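Local coordinates for kinesin-like protein Nod (Drosophila melanogaster, PDB 3PXN) that hydrolyses ATP and binds microtubules through this kinesin motor domain, and is required in meiosis for the distributive segregation of non-exchange chromosomes, at residues 98-103 with 307-312; 108-113 with 122-127; 158-163 with 218-223; 267-272 with 326-331. All coordinates share one frame; numbering follows the deposited sequence.

Interaction 1. Residues 98-103 with 307-312; sequences ALAYGQ and TFLACI
A buried parallel strand pair in the central sheet joins Leu99 and Tyr101 of 98-103 to Thr307, Leu309 and Cys311 of 307-312. Leu99 N donates to Thr307 O (2.8 Å) and Leu99 O accepts from Leu309 N (2.7 Å). Two residues on, Tyr101 N bonds to Leu309 O and Cys311 N to Tyr101 O, both at 3.1 Å. Leu99 and Tyr101 thus spend both their amide and carbonyl groups on the neighbouring strand, whereas Ala98 and Ala100 bond on the other side to Asn238, Val240 and Leu242. Strand 96-102 runs into the P-loop of the nucleotide-binding fold, and at Gly102 the backbone has phi 135°, a value natural to glycine. Beyond it a water bridges Gln103 N (2.9 Å) and Cys311 O (3.2 Å). Side chains alternate between the faces. Tyr101, Leu99, Phe308 and Ala310 share one. There, chi1 of 76° sets CG of Tyr101 between the backbone N and the carbonyl carbon and carries the ring across to Ala310, whose CB meets Tyr101 CZ at 3.5 Å; the hydroxyl continues to Thr325 O. Leu99 CD2 approaches Phe308 CD1 more loosely, at 4.4 Å. Helix 108-112 packs on the face of Ala98, Ala100 and Leu309: Met112 lies against the two alanines and Ser111 against Leu309.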
loop_
_atom_site.group_PDB
_atom_site.type_symbol
_atom_site.label_atom_id
_atom_site.label_comp_id
_atom_site.label_asym_id
_atom_site.label_seq_id
_atom_site.Cartn_x
_atom_site.Cartn_y
_atom_site.Cartn_z
ATOM N N ALA A 98 1.456 -2.891 0.646
ATOM C CA ALA A 98 0.332 -2.733 -0.277
ATOM C C ALA A 98 0.307 -1.228 -0.530
ATOM O O ALA A 98 0.096 -0.452 0.391
ATOM C CB ALA A 98 -0.967 -3.187 0.379
ATOM N N LEU A 99 0.537 -0.807 -1.764
ATOM C CA LEU A 99 0.583 0.617 -2.047
ATOM C C LEU A 99 -0.454 1.038 -3.071
ATOM O O LEU A 99 -0.555 0.448 -4.143
ATOM C CB LEU A 99 1.984 0.968 -2.538
ATOM C CG LEU A 99 2.433 2.423 -2.654
ATOM C CD1 LEU A 99 3.953 2.431 -2.652
ATOM C CD2 LEU A 99 1.878 3.079 -3.896
ATOM N N ALA A 100 -1.239 2.052 -2.739
ATOM C CA ALA A 100 -2.258 2.539 -3.655
ATOM C C ALA A 100 -1.800 3.879 -4.224
ATOM O O ALA A 100 -1.367 4.757 -3.474
ATOM C CB ALA A 100 -3.595 2.708 -2.920
ATOM N N TYR A 101 -1.880 4.027 -5.544
ATOM C CA TYR A 101 -1.477 5.262 -6.197
ATOM C C TYR A 101 -2.484 5.597 -7.293
ATOM O O TYR A 101 -3.318 4.759 -7.638
ATOM C CB TYR A 101 -0.086 5.108 -6.799
ATOM C CG TYR A 101 -0.054 4.293 -8.074
ATOM C CD1 TYR A 101 -0.061 2.900 -8.042
ATOM C CD2 TYR A 101 0.007 4.923 -9.316
ATOM C CE1 TYR A 101 -0.002 2.156 -9.210
ATOM C CE2 TYR A 101 0.066 4.195 -10.492
ATOM C CZ TYR A 101 0.064 2.808 -10.432
ATOM O OH TYR A 101 0.144 2.068 -11.587
ATOM N N GLY A 102 -2.421 6.814 -7.826
ATOM C CA GLY A 102 -3.350 7.189 -8.872
ATOM C C GLY A 102 -3.979 8.556 -8.708
ATOM O O GLY A 102 -3.743 9.253 -7.721
ATOM N N GLN A 103 -4.802 8.932 -9.680
ATOM C CA GLN A 103 -5.467 10.223 -9.672
ATOM C C GLN A 103 -6.341 10.404 -8.425
ATOM O O GLN A 103 -6.909 9.447 -7.899
ATOM C CB GLN A 103 -6.316 10.366 -10.939
ATOM C CG GLN A 103 -6.827 11.761 -11.217
ATOM C CD GLN A 103 -7.858 11.786 -12.319
ATOM O OE1 GLN A 103 -8.184 12.848 -12.850
ATOM N NE2 GLN A 103 -8.380 10.619 -12.675
ATOM N N THR A 307 3.028 -4.946 -3.473
ATOM C CA THR A 307 1.838 -4.958 -4.297
ATOM C C THR A 307 1.374 -3.536 -4.542
ATOM O O THR A 307 1.279 -2.726 -3.628
ATOM C CB THR A 307 0.686 -5.721 -3.610
ATOM O OG1 THR A 307 1.100 -7.063 -3.348
ATOM C CG2 THR A 307 -0.548 -5.751 -4.499
ATOM N N PHE A 308 1.071 -3.262 -5.796
ATOM C CA PHE A 308 0.601 -1.971 -6.236
ATOM C C PHE A 308 -0.871 -2.043 -6.573
ATOM O O PHE A 308 -1.315 -2.990 -7.233
ATOM C CB PHE A 308 1.323 -1.585 -7.513
ATOM C CG PHE A 308 2.739 -1.167 -7.311
ATOM C CD1 PHE A 308 3.033 0.121 -6.869
ATOM C CD2 PHE A 308 3.777 -2.043 -7.595
ATOM C CE1 PHE A 308 4.340 0.532 -6.721
ATOM C CE2 PHE A 308 5.087 -1.644 -7.452
ATOM C CZ PHE A 308 5.371 -0.350 -7.014
ATOM N N LEU A 309 -1.630 -1.053 -6.112
ATOM C CA LEU A 309 -3.033 -0.966 -6.457
ATOM C C LEU A 309 -3.180 0.344 -7.213
ATOM O O LEU A 309 -3.147 1.428 -6.622
ATOM C CB LEU A 309 -3.939 -0.963 -5.228
ATOM C CG LEU A 309 -5.429 -0.786 -5.586
ATOM C CD1 LEU A 309 -5.910 -2.034 -6.332
ATOM C CD2 LEU A 309 -6.307 -0.558 -4.371
ATOM N N ALA A 310 -3.319 0.228 -8.530
ATOM C CA ALA A 310 -3.484 1.366 -9.411
ATOM C C ALA A 310 -4.971 1.689 -9.476
ATOM O O ALA A 310 -5.748 0.922 -10.016
ATOM C CB ALA A 310 -2.949 1.024 -10.788
ATOM N N CYS A 311 -5.383 2.807 -8.896
ATOM C CA CYS A 311 -6.792 3.169 -8.934
ATOM C C CYS A 311 -6.949 4.106 -10.117
ATOM O O CYS A 311 -6.107 4.974 -10.344
ATOM C CB CYS A 311 -7.186 3.879 -7.656
ATOM S SG CYS A 311 -6.800 2.917 -6.252
ATOM N N ILE A 312 -7.984 3.903 -10.919
ATOM C CA ILE A 312 -8.191 4.751 -12.095
ATOM C C ILE A 312 -9.620 5.225 -12.262
ATOM O O ILE A 312 -10.551 4.607 -11.749
ATOM C CB ILE A 312 -7.767 4.044 -13.429
ATOM C CG1 ILE A 312 -8.507 2.712 -13.592
ATOM C CG2 ILE A 312 -6.230 3.850 -13.467
ATOM C CD1 ILE A 312 -8.121 1.908 -14.824
HETATM O O HOH W 1 -5.264 7.483 -12.095
#

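Interaction 2. Residues 108-113 with 122-127; sequences KSYSMG and PEHLGI. With MN (manganese (II) ion), chain B; ADP (adenosine-5'-diphosphate), chain C.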
loop_
_atom_site.group_PDB
_atom_site.type_symbol
_atom_site.label_atom_id
_atom_site.label_comp_id
_atom_site.label_asym_id
_atom_site.label_seq_id
_atom_site.Cartn_x
_atom_site.Cartn_y
_atom_site.Cartn_z
ATOM N N LYS A 108 -8.561 5.499 -3.696
ATOM C CA LYS A 108 -7.373 5.008 -3.018
ATOM C C LYS A 108 -7.581 4.925 -1.512
ATOM O O LYS A 108 -7.404 3.870 -0.920
ATOM C CB LYS A 108 -6.184 5.902 -3.315
ATOM C CG LYS A 108 -5.805 5.919 -4.765
ATOM C CD LYS A 108 -4.671 6.881 -5.019
ATOM C CE LYS A 108 -5.087 8.288 -4.640
ATOM N NZ LYS A 108 -4.052 9.241 -5.093
ATOM N N SER A 109 -7.955 6.026 -0.877
ATOM C CA SER A 109 -8.157 5.994 0.562
ATOM C C SER A 109 -9.264 5.043 0.963
ATOM O O SER A 109 -9.183 4.371 1.990
ATOM C CB SER A 109 -8.452 7.381 1.080
ATOM O OG SER A 109 -7.231 8.042 1.316
ATOM N N TYR A 110 -10.289 4.986 0.133
ATOM C CA TYR A 110 -11.416 4.112 0.361
ATOM C C TYR A 110 -10.949 2.667 0.320
ATOM O O TYR A 110 -11.307 1.854 1.180
ATOM C CB TYR A 110 -12.451 4.331 -0.739
ATOM C CG TYR A 110 -13.576 3.324 -0.764
ATOM C CD1 TYR A 110 -14.681 3.460 0.090
ATOM C CD2 TYR A 110 -13.547 2.242 -1.647
ATOM C CE1 TYR A 110 -15.732 2.547 0.058
ATOM C CE2 TYR A 110 -14.590 1.317 -1.680
ATOM C CZ TYR A 110 -15.678 1.479 -0.827
ATOM O OH TYR A 110 -16.700 0.562 -0.866
ATOM N N SER A 111 -10.154 2.350 -0.699
ATOM C CA SER A 111 -9.623 1.011 -0.884
ATOM C C SER A 111 -8.726 0.544 0.247
ATOM O O SER A 111 -8.872 -0.582 0.717
ATOM C CB SER A 111 -8.863 0.926 -2.212
ATOM O OG SER A 111 -9.764 1.046 -3.307
ATOM N N MET A 112 -7.798 1.387 0.688
ATOM C CA MET A 112 -6.901 0.967 1.759
ATOM C C MET A 112 -7.541 1.069 3.159
ATOM O O MET A 112 -6.942 0.637 4.138
ATOM C CB MET A 112 -5.595 1.774 1.721
ATOM C CG MET A 112 -5.005 1.956 0.340
ATOM S SD MET A 112 -4.636 0.398 -0.460
ATOM C CE MET A 112 -3.110 -0.218 0.393
ATOM N N GLY A 113 -8.764 1.598 3.241
ATOM C CA GLY A 113 -9.439 1.749 4.521
ATOM C C GLY A 113 -8.716 2.709 5.460
ATOM O O GLY A 113 -8.383 2.347 6.584
ATOM N N PRO A 122 -20.045 -1.790 7.267
ATOM C CA PRO A 122 -19.364 -3.075 7.122
ATOM C C PRO A 122 -18.867 -3.446 5.715
ATOM O O PRO A 122 -17.734 -3.914 5.562
ATOM C CB PRO A 122 -20.397 -4.055 7.664
ATOM C CG PRO A 122 -20.967 -3.295 8.827
ATOM C CD PRO A 122 -21.110 -1.872 8.290
ATOM N N GLU A 123 -19.700 -3.248 4.697
ATOM C CA GLU A 123 -19.314 -3.601 3.330
ATOM C C GLU A 123 -18.260 -2.661 2.727
ATOM O O GLU A 123 -17.562 -3.024 1.783
ATOM C CB GLU A 123 -20.553 -3.631 2.410
ATOM C CG GLU A 123 -21.409 -2.372 2.482
ATOM C CD GLU A 123 -22.584 -2.367 1.494
ATOM O OE1 GLU A 123 -23.586 -1.672 1.786
ATOM O OE2 GLU A 123 -22.504 -3.042 0.440
ATOM N N HIS A 124 -18.144 -1.457 3.276
ATOM C CA HIS A 124 -17.203 -0.465 2.761
ATOM C C HIS A 124 -15.849 -0.391 3.480
ATOM O O HIS A 124 -14.996 0.413 3.108
ATOM C CB HIS A 124 -17.857 0.921 2.765
ATOM C CG HIS A 124 -19.078 1.017 1.901
ATOM N ND1 HIS A 124 -19.062 0.731 0.552
ATOM C CD2 HIS A 124 -20.352 1.373 2.194
ATOM C CE1 HIS A 124 -20.272 0.908 0.052
ATOM N NE2 HIS A 124 -21.073 1.298 1.026
ATOM N N LEU A 125 -15.658 -1.223 4.504
ATOM C CA LEU A 125 -14.403 -1.261 5.250
ATOM C C LEU A 125 -13.295 -1.669 4.264
ATOM O O LEU A 125 -13.471 -2.629 3.500
ATOM C CB LEU A 125 -14.488 -2.290 6.390
ATOM C CG LEU A 125 -15.457 -2.041 7.555
ATOM C CD1 LEU A 125 -15.643 -3.317 8.332
ATOM C CD2 LEU A 125 -14.925 -0.940 8.462
ATOM N N GLY A 126 -12.166 -0.951 4.295
ATOM C CA GLY A 126 -11.060 -1.248 3.396
ATOM C C GLY A 126 -10.136 -2.378 3.822
ATOM O O GLY A 126 -10.498 -3.221 4.645
ATOM N N ILE A 127 -8.933 -2.380 3.245
ATOM C CA ILE A 127 -7.901 -3.378 3.503
ATOM C C ILE A 127 -7.361 -3.314 4.929
ATOM O O ILE A 127 -7.251 -4.334 5.609
ATOM C CB ILE A 127 -6.736 -3.210 2.501
ATOM C CG1 ILE A 127 -7.177 -3.742 1.144
ATOM C CG2 ILE A 127 -5.480 -3.951 2.983
ATOM C CD1 ILE A 127 -6.335 -3.259 0.004
HETATM MN MN MN B . -6.990 9.890 -0.446
HETATM P PB ADP C . -8.904 9.249 -3.185
HETATM O O1B ADP C . -8.099 8.479 -4.151
HETATM O O2B ADP C . -8.537 8.800 -1.700
HETATM O O3B ADP C . -8.502 10.881 -3.376
HETATM P PA ADP C . -11.307 8.418 -2.244
HETATM O O1A ADP C . -10.714 7.131 -1.830
HETATM O O2A ADP C . -11.229 9.494 -1.023
HETATM O O3A ADP C . -10.462 9.006 -3.518
HETATM O "O5'" ADP C . -12.783 8.179 -2.706
HETATM C "C5'" ADP C . -13.380 9.433 -3.059
HETATM C "C4'" ADP C . -14.855 9.270 -2.837
HETATM O "O4'" ADP C . -15.356 8.204 -3.700
HETATM C "C3'" ADP C . -15.165 8.887 -1.346
HETATM O "O3'" ADP C . -16.464 9.236 -0.950
HETATM C "C2'" ADP C . -15.268 7.316 -1.540
HETATM O "O2'" ADP C . -16.152 6.730 -0.565
HETATM C "C1'" ADP C . -15.973 7.158 -2.915
HETATM N N9 ADP C . -15.641 5.872 -3.497
HETATM C C8 ADP C . -14.437 5.566 -4.136
HETATM N N7 ADP C . -14.382 4.286 -4.435
HETATM C C5 ADP C . -15.590 3.741 -4.189
HETATM C C6 ADP C . -16.136 2.438 -4.311
HETATM N N6 ADP C . -15.410 1.439 -4.938
HETATM N N1 ADP C . -17.375 2.190 -3.808
HETATM C C2 ADP C . -18.131 3.178 -3.328
HETATM N N3 ADP C . -17.644 4.410 -3.181
HETATM C C4 ADP C . -16.411 4.732 -3.549
HETATM O O HOH W 2 -13.048 2.278 3.134
#
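The backbones of Gly113 and Gly126 meet directly, CA to CA at 3.6 Å, and beside them Ile127 N donates to Ser111 O (3.1 Å), tying Ile127 to the backbone of 108-113. Gly113 has positive phi and is the C-prime residue of a Schellman motif, its N bonded to Tyr110 O. That same carbonyl and His124 O each accept from one water at 2.7 Å, and Gln75 NE2 reaches both as well. Tyr110 carries most of the side-chain contact: with CG anti to the backbone N (chi1 170°), its ring lies between nucleotide and loop. Adenine covers one face, ADP C5 standing 3.5 Å above the plane of the Tyr110 ring, while Tyr110 OH and His124 ND1 share a hydrogen bond of 2.8 Å near both ring planes, which are inclined at 56°. The first turn of the helix completes the phosphate grip of the P-loop (Walker A): the amides of Lys108, Ser109 and Tyr110 all donate to ADP phosphate oxygens. Manganese is bound by Ser109 OG at 2.6 Å and ADP O2B at 2.3 Å, and Ser109 OG is also hydrogen-bonded to Asp241. Farther along, Met112 and Ile127 run alongside each other in the same direction, with Met112 SD 4.1 Å from Ile127 CD1.

Interaction 3. Residues 158-163 with 218-223; sequences EIYNEK and SRSHAI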
loop_
_atom_site.group_PDB
_atom_site.type_symbol
_atom_site.label_atom_id
_atom_site.label_comp_id
_atom_site.label_asym_id
_atom_site.label_seq_id
_atom_site.Cartn_x
_atom_site.Cartn_y
_atom_site.Cartn_z
ATOM N N GLU A 158 3.379 10.194 7.767
ATOM C CA GLU A 158 2.895 11.003 6.651
ATOM C C GLU A 158 4.106 11.660 5.981
ATOM O O GLU A 158 5.062 12.041 6.659
ATOM C CB GLU A 158 1.919 12.062 7.169
ATOM C CG GLU A 158 1.702 13.258 6.261
ATOM C CD GLU A 158 0.788 14.312 6.888
ATOM O OE1 GLU A 158 0.994 14.652 8.077
ATOM O OE2 GLU A 158 -0.136 14.796 6.191
ATOM N N ILE A 159 4.081 11.757 4.656
ATOM C CA ILE A 159 5.173 12.372 3.912
ATOM C C ILE A 159 4.612 13.628 3.275
ATOM O O ILE A 159 3.836 13.549 2.331
ATOM C CB ILE A 159 5.694 11.435 2.809
ATOM C CG1 ILE A 159 6.160 10.117 3.446
ATOM C CG2 ILE A 159 6.837 12.124 2.021
ATOM C CD1 ILE A 159 6.602 9.057 2.458
ATOM N N TYR A 160 5.005 14.788 3.791
ATOM C CA TYR A 160 4.507 16.054 3.259
ATOM C C TYR A 160 5.636 16.841 2.601
ATOM O O TYR A 160 6.556 17.295 3.280
ATOM C CB TYR A 160 3.899 16.888 4.385
ATOM C CG TYR A 160 2.959 17.969 3.913
ATOM C CD1 TYR A 160 1.764 17.642 3.284
ATOM C CD2 TYR A 160 3.257 19.315 4.107
ATOM C CE1 TYR A 160 0.883 18.619 2.861
ATOM C CE2 TYR A 160 2.381 20.308 3.687
ATOM C CZ TYR A 160 1.192 19.952 3.062
ATOM O OH TYR A 160 0.307 20.928 2.647
ATOM N N ASN A 161 5.561 17.012 1.285
ATOM C CA ASN A 161 6.589 17.743 0.539
ATOM C C ASN A 161 7.971 17.169 0.823
ATOM O O ASN A 161 8.897 17.892 1.194
ATOM C CB ASN A 161 6.572 19.229 0.902
ATOM C CG ASN A 161 5.211 19.869 0.688
ATOM O OD1 ASN A 161 4.448 19.468 -0.192
ATOM N ND2 ASN A 161 4.900 20.875 1.500
ATOM N N GLU A 162 8.085 15.857 0.651
ATOM C CA GLU A 162 9.330 15.125 0.873
ATOM C C GLU A 162 9.897 15.268 2.276
ATOM O O GLU A 162 11.107 15.414 2.444
ATOM C CB GLU A 162 10.395 15.543 -0.139
ATOM C CG GLU A 162 10.177 14.938 -1.508
ATOM C CD GLU A 162 10.056 13.425 -1.449
ATOM O OE1 GLU A 162 11.007 12.764 -0.977
ATOM O OE2 GLU A 162 9.002 12.908 -1.873
ATOM N N LYS A 163 9.016 15.207 3.274
ATOM C CA LYS A 163 9.404 15.315 4.673
ATOM C C LYS A 163 8.535 14.402 5.526
ATOM O O LYS A 163 7.318 14.596 5.613
ATOM C CB LYS A 163 9.246 16.752 5.169
ATOM C CG LYS A 163 9.983 17.797 4.346
ATOM C CD LYS A 163 9.792 19.188 4.928
ATOM C CE LYS A 163 8.308 19.522 5.104
ATOM N NZ LYS A 163 8.124 20.866 5.726
ATOM N N SER A 218 2.398 20.070 -2.079
ATOM C CA SER A 218 0.969 19.995 -2.365
ATOM C C SER A 218 0.472 18.547 -2.301
ATOM O O SER A 218 -0.692 18.267 -2.586
ATOM C CB SER A 218 0.669 20.586 -3.749
ATOM O OG SER A 218 0.949 21.972 -3.771
ATOM N N ARG A 219 1.360 17.632 -1.919
ATOM C CA ARG A 219 1.023 16.212 -1.828
ATOM C C ARG A 219 1.206 15.614 -0.426
ATOM O O ARG A 219 2.236 15.806 0.227
ATOM C CB ARG A 219 1.848 15.419 -2.858
ATOM C CG ARG A 219 1.502 15.726 -4.322
ATOM C CD ARG A 219 0.038 15.384 -4.656
ATOM N NE ARG A 219 -0.322 15.664 -6.050
ATOM C CZ ARG A 219 -0.752 16.841 -6.499
ATOM N NH1 ARG A 219 -1.048 16.998 -7.787
ATOM N NH2 ARG A 219 -0.905 17.856 -5.656
ATOM N N SER A 220 0.185 14.891 0.023
ATOM C CA SER A 220 0.204 14.250 1.330
ATOM C C SER A 220 -0.026 12.748 1.213
ATOM O O SER A 220 -1.135 12.303 0.906
ATOM C CB SER A 220 -0.874 14.855 2.231
ATOM O OG SER A 220 -0.916 14.198 3.485
ATOM N N HIS A 221 1.029 11.974 1.454
ATOM C CA HIS A 221 0.944 10.520 1.397
ATOM C C HIS A 221 0.844 9.996 2.820
ATOM O O HIS A 221 1.388 10.587 3.744
ATOM C CB HIS A 221 2.192 9.914 0.741
ATOM C CG HIS A 221 2.602 10.600 -0.526
ATOM N ND1 HIS A 221 1.711 10.900 -1.536
ATOM C CD2 HIS A 221 3.805 11.070 -0.936
ATOM C CE1 HIS A 221 2.345 11.529 -2.511
ATOM N NE2 HIS A 221 3.617 11.644 -2.171
ATOM N N ALA A 222 0.145 8.882 2.990
ATOM C CA ALA A 222 -0.018 8.269 4.295
ATOM C C ALA A 222 0.541 6.848 4.306
ATOM O O ALA A 222 0.447 6.124 3.320
ATOM C CB ALA A 222 -1.479 8.252 4.676
ATOM N N ILE A 223 1.132 6.459 5.427
ATOM C CA ILE A 223 1.684 5.131 5.573
ATOM C C ILE A 223 1.339 4.559 6.945
ATOM O O ILE A 223 2.026 4.836 7.922
ATOM C CB ILE A 223 3.205 5.144 5.461
ATOM C CG1 ILE A 223 3.626 5.696 4.092
ATOM C CG2 ILE A 223 3.745 3.732 5.691
ATOM C CD1 ILE A 223 5.132 5.816 3.903
#
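Tyr160 presents the CD1 edge of its ring to Ser220, whose CB lies near the ring plane at 4.0 Å from Tyr160 CD1, while CG of Asn161 sits over the rim of one face. The hydroxyl of Ser220, held anti to its own backbone N (chi1 177°), reaches along the same face of the sheet to Glu158. Ser220 OG donates there to Glu158 OE2 at 2.9 Å, and Glu158 OE2 accepts on its anti lone pair, the one away from the other oxygen; Arg206 and Arg207 are longer, weak ionic partners of Glu158. On the other face Ile159 lies beside the His221 ring, with Ile159 CB 4.2 Å from His221 CD2, and His221 ND1 is bonded to Ala243 N. The Ile159 and Ile223 side chains meet at an angle, their CD1 atoms 3.8 Å apart. Ile159 and His221 form the antiparallel hydrogen-bonded pair, Ile159 N to His221 O at 3.1 Å and a weak return bond. Past the strand end, Asn161 OD1 takes the amide of Ser218 at 2.9 Å. The sequence Ser218-Arg219-Ser220-His221 belongs to the SSRSH signature of kinesin switch I, and Arg219 is bonded to Glu246 O in the switch II sequence that begins at the end of strand 234-241. Strand 220-230 lies between strands 150-160 and 234-241, Ala222 being bonded to Asp241, and helix 291-295 covers the isoleucine side, with Leu292 against Ile159 and Ile223.

Interaction 4. Residues 267-272 with 326-331; sequences GLLSIN and LRFGTS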
loop_
_atom_site.group_PDB
_atom_site.type_symbol
_atom_site.label_atom_id
_atom_site.label_comp_id
_atom_site.label_asym_id
_atom_site.label_seq_id
_atom_site.Cartn_x
_atom_site.Cartn_y
_atom_site.Cartn_z
ATOM N N GLY A 267 8.350 9.280 -5.441
ATOM C CA GLY A 267 8.205 8.085 -4.630
ATOM C C GLY A 267 8.032 6.851 -5.506
ATOM O O GLY A 267 8.833 5.912 -5.465
ATOM N N LEU A 268 6.973 6.863 -6.308
ATOM C CA LEU A 268 6.655 5.769 -7.227
ATOM C C LEU A 268 7.850 5.335 -8.072
ATOM O O LEU A 268 8.295 4.187 -8.002
ATOM C CB LEU A 268 5.499 6.201 -8.143
ATOM C CG LEU A 268 4.124 6.142 -7.478
ATOM C CD1 LEU A 268 3.059 6.820 -8.335
ATOM C CD2 LEU A 268 3.787 4.679 -7.254
ATOM N N LEU A 269 8.352 6.266 -8.878
ATOM C CA LEU A 269 9.497 6.019 -9.743
ATOM C C LEU A 269 10.684 5.489 -8.941
ATOM O O LEU A 269 11.374 4.545 -9.359
ATOM C CB LEU A 269 9.869 7.313 -10.475
ATOM C CG LEU A 269 8.743 7.919 -11.326
ATOM C CD1 LEU A 269 9.089 9.330 -11.722
ATOM C CD2 LEU A 269 8.506 7.050 -12.572
ATOM N N SER A 270 10.906 6.091 -7.778
ATOM C CA SER A 270 11.991 5.668 -6.912
ATOM C C SER A 270 11.849 4.202 -6.528
ATOM O O SER A 270 12.845 3.486 -6.403
ATOM C CB SER A 270 12.034 6.516 -5.647
ATOM O OG SER A 270 12.516 7.813 -5.939
ATOM N N ILE A 271 10.614 3.751 -6.337
ATOM C CA ILE A 271 10.392 2.360 -5.977
ATOM C C ILE A 271 10.873 1.450 -7.099
ATOM O O ILE A 271 11.606 0.498 -6.846
ATOM C CB ILE A 271 8.910 2.092 -5.666
ATOM C CG1 ILE A 271 8.546 2.761 -4.341
ATOM C CG2 ILE A 271 8.655 0.603 -5.553
ATOM C CD1 ILE A 271 7.121 2.561 -3.937
ATOM N N ASN A 272 10.458 1.742 -8.330
ATOM C CA ASN A 272 10.887 0.970 -9.491
ATOM C C ASN A 272 12.423 0.882 -9.506
ATOM O O ASN A 272 12.985 -0.202 -9.660
ATOM C CB ASN A 272 10.397 1.640 -10.784
ATOM C CG ASN A 272 9.070 1.092 -11.278
ATOM O OD1 ASN A 272 8.116 0.942 -10.519
ATOM N ND2 ASN A 272 9.004 0.808 -12.575
ATOM N N LEU A 326 -1.687 3.768 -15.606
ATOM C CA LEU A 326 -1.545 2.466 -16.217
ATOM C C LEU A 326 -0.134 2.250 -16.748
ATOM O O LEU A 326 0.448 1.190 -16.524
ATOM C CB LEU A 326 -2.582 2.288 -17.323
ATOM C CG LEU A 326 -4.036 2.412 -16.846
ATOM C CD1 LEU A 326 -4.969 2.351 -18.039
ATOM C CD2 LEU A 326 -4.358 1.303 -15.844
ATOM N N ARG A 327 0.429 3.248 -17.433
ATOM C CA ARG A 327 1.781 3.111 -17.966
ATOM C C ARG A 327 2.797 2.793 -16.877
ATOM O O ARG A 327 3.613 1.874 -17.020
ATOM C CB ARG A 327 2.178 4.371 -18.741
ATOM C CG ARG A 327 1.488 4.472 -20.117
ATOM C CD ARG A 327 1.921 5.732 -20.866
ATOM N NE ARG A 327 3.370 5.750 -21.050
ATOM C CZ ARG A 327 4.003 5.178 -22.067
ATOM N NH1 ARG A 327 3.316 4.546 -23.011
ATOM N NH2 ARG A 327 5.328 5.222 -22.124
ATOM N N PHE A 328 2.762 3.552 -15.792
ATOM C CA PHE A 328 3.676 3.298 -14.696
ATOM C C PHE A 328 3.510 1.853 -14.256
ATOM O O PHE A 328 4.487 1.160 -13.977
ATOM C CB PHE A 328 3.357 4.193 -13.499
ATOM C CG PHE A 328 4.183 3.891 -12.298
ATOM C CD1 PHE A 328 5.412 4.492 -12.125
ATOM C CD2 PHE A 328 3.755 2.959 -11.372
ATOM C CE1 PHE A 328 6.218 4.175 -11.048
ATOM C CE2 PHE A 328 4.551 2.623 -10.282
ATOM C CZ PHE A 328 5.794 3.236 -10.119
ATOM N N GLY A 329 2.256 1.416 -14.161
ATOM C CA GLY A 329 1.974 0.053 -13.754
ATOM C C GLY A 329 2.776 -0.934 -14.581
ATOM O O GLY A 329 3.389 -1.851 -14.046
ATOM N N THR A 330 2.785 -0.732 -15.896
ATOM C CA THR A 330 3.499 -1.616 -16.808
ATOM C C THR A 330 4.976 -1.664 -16.450
ATOM O O THR A 330 5.561 -2.745 -16.359
ATOM C CB THR A 330 3.305 -1.154 -18.277
ATOM O OG1 THR A 330 1.906 -1.218 -18.613
ATOM C CG2 THR A 330 4.097 -2.016 -19.237
ATOM N N SER A 331 5.565 -0.498 -16.213
ATOM C CA SER A 331 6.972 -0.413 -15.834
ATOM C C SER A 331 7.221 -1.214 -14.564
ATOM O O SER A 331 8.171 -1.981 -14.469
ATOM C CB SER A 331 7.351 1.042 -15.603
ATOM O OG SER A 331 6.985 1.800 -16.734
#
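Phe328 reaches across from helix 326-331 to Leu268, Leu269 and Asn272. Its CG is anti to the backbone N (chi1 175°), which sends the ring across the gap between axes 10.8 Å apart and inclined at 19°. The far rim of the ring does the touching. Leu268 crosses it obliquely, with Leu268 CB 3.6 Å from Phe328 CZ and Leu268 CD2 3.7 Å from Phe328 CE2. Near the plane of the ring, at its edge, stands the carbonyl oxygen of Leu268, 3.4 Å from Phe328 CZ. Leu269 adds its CD2, 4.0 Å from Phe328 CE1. Asn272 runs past the phenyl group in the opposite direction, amide and ring planes 45° apart, and brings Asn272 OD1 to 3.3 Å from Phe328 CZ. Asn272 ND2 packs against Ser331, 3.5 Å from Ser331 CB. Contact is therefore by packing, without hydrogen bonds between the segments. In kinesins the counterpart of helix 266-278 is the switch II helix, which faces the microtubule, and that of 319-335 is the last helix before the neck linker. Both lie against one face of the central sheet: Phe328 meets the Tyr101 ring edge-to-face, Leu268 touches Tyr101, and Leu326 touches Ile312, while helix 291-295 flanks Ser270 and Ile271.

Interaction 1 is the hub of the set. On the nucleotide side it touches interaction 2, where Lys108 NZ makes a probable hydrogen bond of 2.6 Å to Gly102 O, which would tie the P-loop lysine back to the strand that precedes it. On the other face of the sheet interaction 4 packs against it, with Leu268 CD1 3.7 Å from Tyr101 CD2. Interactions 2 and 4 thus lie on opposite sides of the chain's centre, their own centres about 23 Å apart. Interaction 3 touches none of the others but belongs to the same sheet as interaction 1. Its Ser220 side chain is about 8 Å from manganese, against about 13 Å for Leu268.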